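Chitin binding protein (PDB 6IF7) is an insecticidal, chitin-binding fern protein of the copper-dependent AA10 family, possibly a lytic polysaccharide monooxygenase that cleaves chitin oxidatively. Local coordinates at residues A[84-89]-A[178-183]; A[160-165]-A[173-178]. One frame throughout, in Å; residues are numbered along the deposited sequence.

Contact 1: A[84-89]-A[178-183]; sequences TPLPSG and SDVYFT
Thr84 and Leu86 reach with their amide nitrogens to Asp179 and Tyr181, pairing two parallel strands at one side of a mixed sheet in the beta-sandwich characteristic of AA10 lytic polysaccharide monooxygenases. Thr84 N donates to Asp179 O over 3.0 Å, and Leu86 N to Tyr181 O over 2.9 Å. The returning bonds run from Tyr181 N to Thr84 O and from Thr183 N to Leu86 O, the latter 2.9 Å long. Proline fits position 85 because its nitrogen, which has no proton to give, lies between the donors of Thr84 and Leu86 and is not called on by this pairing. Val180 and Phe182 form their backbone bonds on the other side, with His159 and Gly157. Asp179 O accepts a second hydrogen bond, from a water 2.7 Å away that also meets Thr84 OG1, while the Asp179 carboxylate is paired with Arg10 and the Ser88 hydroxyl is engaged by Pro152 O and Lys155 N.

Leu86, Val180 and Phe182 send their side chains to one face of the sheet, and all three are buried. Leu86 holds CG anti to its backbone N (chi1 -172°) and runs alongside Phe182, with CG 3.7 Å from Phe182 CE1. Its CD2 meets Val180 CG1 at 4.0 Å. An alanine in place of Phe182 would probably open a gap beside Leu86 and Ser88 and leave the Leu86 branches freer to turn. The aromatic edge faces the segment that follows the strand: Ser88 N lies near the ring plane, 3.6 Å from Phe182 CD1.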
loop_
_atom_site.group_PDB
_atom_site.type_symbol
_atom_site.label_atom_id
_atom_site.label_comp_id
_atom_site.label_asym_id
_atom_site.label_seq_id
_atom_site.Cartn_x
_atom_site.Cartn_y
_atom_site.Cartn_z
ATOM N N THR A 84 10.197 -1.966 -5.032
ATOM C CA THR A 84 10.353 -1.073 -6.163
ATOM C C THR A 84 11.440 -0.051 -5.826
ATOM O O THR A 84 11.286 0.692 -4.851
ATOM C CB THR A 84 9.014 -0.387 -6.491
ATOM O OG1 THR A 84 8.045 -1.389 -6.839
ATOM C CG2 THR A 84 9.153 0.575 -7.654
ATOM N N PRO A 85 12.553 -0.043 -6.593
ATOM C CA PRO A 85 13.581 0.994 -6.417
ATOM C C PRO A 85 12.982 2.389 -6.619
ATOM O O PRO A 85 12.226 2.592 -7.556
ATOM C CB PRO A 85 14.593 0.691 -7.539
ATOM C CG PRO A 85 14.413 -0.762 -7.823
ATOM C CD PRO A 85 12.945 -1.026 -7.629
ATOM N N LEU A 86 13.335 3.327 -5.750
ATOM C CA LEU A 86 12.719 4.650 -5.715
ATOM C C LEU A 86 13.774 5.707 -5.333
ATOM O O LEU A 86 14.466 5.522 -4.358
ATOM C CB LEU A 86 11.604 4.603 -4.652
ATOM C CG LEU A 86 10.649 5.771 -4.487
ATOM C CD1 LEU A 86 10.210 6.336 -5.808
ATOM C CD2 LEU A 86 9.430 5.339 -3.695
ATOM N N PRO A 87 13.908 6.810 -6.097
ATOM C CA PRO A 87 14.840 7.860 -5.624
ATOM C C PRO A 87 14.300 8.672 -4.440
ATOM O O PRO A 87 13.127 9.059 -4.429
ATOM C CB PRO A 87 15.030 8.745 -6.857
ATOM C CG PRO A 87 13.826 8.496 -7.682
ATOM C CD PRO A 87 13.527 7.037 -7.499
ATOM N N SER A 88 15.164 8.861 -3.445
ATOM C CA SER A 88 14.935 9.722 -2.299
ATOM C C SER A 88 15.252 11.175 -2.699
ATOM O O SER A 88 16.270 11.401 -3.323
ATOM C CB SER A 88 15.863 9.279 -1.164
ATOM O OG SER A 88 15.674 10.061 -0.006
ATOM N N GLY A 89 14.389 12.140 -2.365
ATOM C CA GLY A 89 14.608 13.557 -2.723
ATOM C C GLY A 89 14.464 13.840 -4.217
ATOM O O GLY A 89 15.345 14.435 -4.830
ATOM N N SER A 178 3.197 -0.722 -0.102
ATOM C CA SER A 178 4.148 -0.963 -1.198
ATOM C C SER A 178 5.587 -0.982 -0.647
ATOM O O SER A 178 6.037 -0.052 0.015
ATOM C CB SER A 178 4.007 0.075 -2.321
ATOM O OG SER A 178 2.682 0.083 -2.874
ATOM N N ASP A 179 6.291 -2.073 -0.921
ATOM C CA ASP A 179 7.673 -2.227 -0.536
ATOM C C ASP A 179 8.499 -1.451 -1.552
ATOM O O ASP A 179 8.277 -1.545 -2.741
ATOM C CB ASP A 179 8.037 -3.704 -0.529
ATOM C CG ASP A 179 7.237 -4.473 0.497
ATOM O OD1 ASP A 179 7.500 -4.292 1.693
ATOM O OD2 ASP A 179 6.322 -5.232 0.134
ATOM N N VAL A 180 9.436 -0.666 -1.057
ATOM C CA VAL A 180 10.287 0.143 -1.908
ATOM C C VAL A 180 11.694 0.076 -1.381
ATOM O O VAL A 180 11.915 -0.359 -0.278
ATOM C CB VAL A 180 9.816 1.619 -1.998
ATOM C CG1 VAL A 180 8.417 1.679 -2.585
ATOM C CG2 VAL A 180 9.874 2.334 -0.643
ATOM N N TYR A 181 12.633 0.522 -2.194
ATOM C CA TYR A 181 14.022 0.548 -1.816
ATOM C C TYR A 181 14.549 1.911 -2.268
ATOM O O TYR A 181 14.581 2.181 -3.454
ATOM C CB TYR A 181 14.773 -0.603 -2.516
ATOM C CG TYR A 181 16.173 -0.756 -2.017
ATOM C CD1 TYR A 181 17.209 0.030 -2.526
ATOM C CD2 TYR A 181 16.467 -1.680 -1.022
ATOM C CE1 TYR A 181 18.506 -0.101 -2.048
ATOM C CE2 TYR A 181 17.750 -1.817 -0.536
ATOM C CZ TYR A 181 18.757 -1.041 -1.051
ATOM O OH TYR A 181 20.003 -1.223 -0.536
ATOM N N PHE A 182 14.944 2.760 -1.324
ATOM C CA PHE A 182 15.384 4.113 -1.652
ATOM C C PHE A 182 16.811 4.122 -2.155
ATOM O O PHE A 182 17.697 3.601 -1.501
ATOM C CB PHE A 182 15.204 5.056 -0.474
ATOM C CG PHE A 182 13.839 5.588 -0.379
ATOM C CD1 PHE A 182 13.388 6.489 -1.324
ATOM C CD2 PHE A 182 12.990 5.157 0.598
ATOM C CE1 PHE A 182 12.099 6.961 -1.294
ATOM C CE2 PHE A 182 11.704 5.636 0.648
ATOM C CZ PHE A 182 11.251 6.537 -0.303
ATOM N N THR A 183 17.019 4.694 -3.329
ATOM C CA THR A 183 18.295 4.533 -4.032
ATOM C C THR A 183 18.348 5.472 -5.224
ATOM O O THR A 183 17.439 5.472 -6.082
ATOM C CB THR A 183 18.508 3.049 -4.482
ATOM O OG1 THR A 183 19.869 2.830 -4.887
ATOM C CG2 THR A 183 17.543 2.628 -5.612
ATOM O OXT THR A 183 19.297 6.266 -5.318
HETATM O O HOH W 1 6.510 -1.940 -4.792
#

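Contact 2: A[160-165]-A[173-178]; sequences LIYVIW and AFYSCS
Ile161 and Ser178 exchange backbone bonds in both directions, Ser178 N meeting Ile161 O at 2.9 Å. Val163 with Ser176 and Trp165 with Phe174 do the same, so every second pair is hydrogen-bonded, while Tyr162–Cys177 and Ile164–Tyr175 are the non-hydrogen-bonded pairs between them.

Water supplements this pairing on the face that carries the serines. One molecule donates to Ile161 O and to Ser178 OG, 2.8 Å from the latter, and lies 2.7 Å from Ser176 OG. Serine suits positions 176 and 178, where strand 2-6 packs close and a short hydroxyl can still reach the water: Ser178 OG also bonds to Pro7 O, and Ser176 OG has a weak bond with Met4 N. A second water donates to Val163 O and, weakly, to Phe174 O.

The two strands form the long antiparallel beta hairpin of the core sandwich, and at one end its aromatic residues reach the copper site. Trp165, with CG anti to the backbone N (chi1 -176°), lies alongside Phe174. Trp165 CE3 is 3.7 Å from Phe174 CD1, the six-membered ring of Trp165 is inclined 38° to the Phe174 ring, and Trp165 CZ3 stands over one face of that ring, near its rim. His1 and His103 bind the copper; Phe174 comes within about 3 Å of the ion and meets His1 edge-to-face, an apolar neighbour of the metal as in many AA10 enzymes, and Trp165 abuts His103.

On the other face the contacts are sulfur-aromatic and apolar. Cys177 SG, joined to Cys64 in a disulfide, sits at the edge of the Tyr162 ring, 3.6 Å from Tyr162 CD1. Tyr162 OH bonds to Leu63 O and passes 3.5 Å from Tyr175 CD1. Ile164 CG2 touches Tyr175 CE1 at 3.7 Å, and the Tyr175 hydroxyl ends on His54 ND1.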
loop_
_atom_site.group_PDB
_atom_site.type_symbol
_atom_site.label_atom_id
_atom_site.label_comp_id
_atom_site.label_asym_id
_atom_site.label_seq_id
_atom_site.Cartn_x
_atom_site.Cartn_y
_atom_site.Cartn_z
ATOM N N LEU A 160 8.780 1.320 3.230
ATOM C CA LEU A 160 7.443 1.037 2.792
ATOM C C LEU A 160 6.703 2.350 2.600
ATOM O O LEU A 160 6.878 3.306 3.369
ATOM C CB LEU A 160 6.772 0.104 3.814
ATOM C CG LEU A 160 5.320 -0.298 3.601
ATOM C CD1 LEU A 160 5.110 -1.716 4.083
ATOM C CD2 LEU A 160 4.344 0.638 4.316
ATOM N N ILE A 161 5.876 2.376 1.560
ATOM C CA ILE A 161 4.944 3.444 1.332
ATOM C C ILE A 161 3.526 2.923 1.599
ATOM O O ILE A 161 3.108 1.896 1.046
ATOM C CB ILE A 161 5.121 3.994 -0.074
ATOM C CG1 ILE A 161 6.490 4.691 -0.132
ATOM C CG2 ILE A 161 3.989 4.940 -0.435
ATOM C CD1 ILE A 161 6.895 5.142 -1.500
ATOM N N TYR A 162 2.829 3.636 2.480
ATOM C CA TYR A 162 1.466 3.341 2.868
ATOM C C TYR A 162 0.564 4.410 2.254
ATOM O O TYR A 162 0.761 5.622 2.466
ATOM C CB TYR A 162 1.333 3.357 4.376
ATOM C CG TYR A 162 0.094 2.676 4.941
ATOM C CD1 TYR A 162 -0.166 1.329 4.690
ATOM C CD2 TYR A 162 -0.773 3.359 5.787
ATOM C CE1 TYR A 162 -1.279 0.688 5.238
ATOM C CE2 TYR A 162 -1.875 2.730 6.355
ATOM C CZ TYR A 162 -2.139 1.402 6.077
ATOM O OH TYR A 162 -3.244 0.794 6.648
ATOM N N VAL A 163 -0.394 3.951 1.457
ATOM C CA VAL A 163 -1.343 4.834 0.794
ATOM C C VAL A 163 -2.735 4.535 1.325
ATOM O O VAL A 163 -3.194 3.378 1.309
ATOM C CB VAL A 163 -1.239 4.720 -0.739
ATOM C CG1 VAL A 163 -2.181 5.695 -1.438
ATOM C CG2 VAL A 163 0.193 5.015 -1.142
ATOM N N ILE A 164 -3.381 5.594 1.820
ATOM C CA ILE A 164 -4.756 5.553 2.268
ATOM C C ILE A 164 -5.610 6.336 1.261
ATOM O O ILE A 164 -5.360 7.522 1.023
ATOM C CB ILE A 164 -4.895 6.194 3.674
ATOM C CG1 ILE A 164 -3.977 5.507 4.673
ATOM C CG2 ILE A 164 -6.340 6.132 4.144
ATOM C CD1 ILE A 164 -3.774 6.263 5.975
ATOM N N TRP A 165 -6.610 5.684 0.673
ATOM C CA TRP A 165 -7.558 6.322 -0.270
ATOM C C TRP A 165 -8.895 6.491 0.441
ATOM O O TRP A 165 -9.652 5.525 0.572
ATOM C CB TRP A 165 -7.709 5.443 -1.524
ATOM C CG TRP A 165 -8.578 5.980 -2.654
ATOM C CD1 TRP A 165 -8.898 7.279 -2.903
ATOM C CD2 TRP A 165 -9.155 5.212 -3.732
ATOM N NE1 TRP A 165 -9.674 7.367 -4.042
ATOM C CE2 TRP A 165 -9.837 6.112 -4.570
ATOM C CE3 TRP A 165 -9.182 3.836 -4.047
ATOM C CZ2 TRP A 165 -10.532 5.695 -5.726
ATOM C CZ3 TRP A 165 -9.878 3.423 -5.179
ATOM C CH2 TRP A 165 -10.538 4.350 -6.014
ATOM N N ALA A 173 -12.820 3.579 2.826
ATOM C CA ALA A 173 -11.429 3.822 2.523
ATOM C C ALA A 173 -10.728 2.516 2.109
ATOM O O ALA A 173 -11.150 1.420 2.502
ATOM C CB ALA A 173 -10.759 4.423 3.741
ATOM N N PHE A 174 -9.672 2.657 1.300
ATOM C CA PHE A 174 -8.836 1.571 0.824
ATOM C C PHE A 174 -7.407 1.794 1.339
ATOM O O PHE A 174 -6.965 2.932 1.516
ATOM C CB PHE A 174 -8.854 1.506 -0.708
ATOM C CG PHE A 174 -10.222 1.211 -1.275
ATOM C CD1 PHE A 174 -11.185 2.225 -1.385
ATOM C CD2 PHE A 174 -10.564 -0.081 -1.671
ATOM C CE1 PHE A 174 -12.462 1.945 -1.881
ATOM C CE2 PHE A 174 -11.832 -0.359 -2.183
ATOM C CZ PHE A 174 -12.778 0.645 -2.278
ATOM N N TYR A 175 -6.692 0.702 1.569
ATOM C CA TYR A 175 -5.370 0.734 2.201
ATOM C C TYR A 175 -4.400 -0.106 1.404
ATOM O O TYR A 175 -4.707 -1.242 1.046
ATOM C CB TYR A 175 -5.485 0.220 3.631
ATOM C CG TYR A 175 -6.494 1.019 4.457
ATOM C CD1 TYR A 175 -6.096 2.152 5.169
ATOM C CD2 TYR A 175 -7.836 0.659 4.492
ATOM C CE1 TYR A 175 -7.011 2.894 5.903
ATOM C CE2 TYR A 175 -8.768 1.391 5.221
ATOM C CZ TYR A 175 -8.354 2.501 5.933
ATOM O OH TYR A 175 -9.262 3.235 6.662
ATOM N N SER A 176 -3.235 0.478 1.118
ATOM C CA SER A 176 -2.205 -0.129 0.276
ATOM C C SER A 176 -0.801 -0.038 0.907
ATOM O O SER A 176 -0.357 1.054 1.276
ATOM C CB SER A 176 -2.210 0.600 -1.066
ATOM O OG SER A 176 -1.156 0.163 -1.889
ATOM N N CYS A 177 -0.108 -1.171 1.014
ATOM C CA CYS A 177 1.333 -1.221 1.382
ATOM C C CYS A 177 2.157 -1.525 0.143
ATOM O O CYS A 177 1.857 -2.510 -0.533
ATOM C CB CYS A 177 1.630 -2.336 2.383
ATOM S SG CYS A 177 1.092 -1.956 4.049
ATOM N N SER A 178 3.197 -0.722 -0.102
ATOM C CA SER A 178 4.148 -0.963 -1.198
ATOM C C SER A 178 5.587 -0.982 -0.647
ATOM O O SER A 178 6.037 -0.052 0.015
ATOM C CB SER A 178 4.007 0.075 -2.321
ATOM O OG SER A 178 2.682 0.083 -2.874
HETATM O O HOH W 2 0.983 1.622 -1.248
HETATM O O HOH W 3 -4.992 2.660 -0.702
#

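Overall arrangement
From the copper-binding N terminus, the chain first meets these contacts at 84-89, whose partner, 178-183, follows 88 residues later at the C terminus. Inside the large loop that contact 1 closes, strand 105-111 is laid down and then 159-167. This turns back through a seven-residue connection between the segments into 173-182, so contact 2 is nested within contact 1. Ser178 belongs to both. Strand 173-182 thus lies between neighbours: 159-167 along one side, and on the other 46-47 near its start and 84-86 near its end. The contacts also meet through side chains, Leu86 CD2 lying 3.4 Å from Ile161 CD1, so strand 84-86 reaches past strand 173-182 to touch strand 159-167.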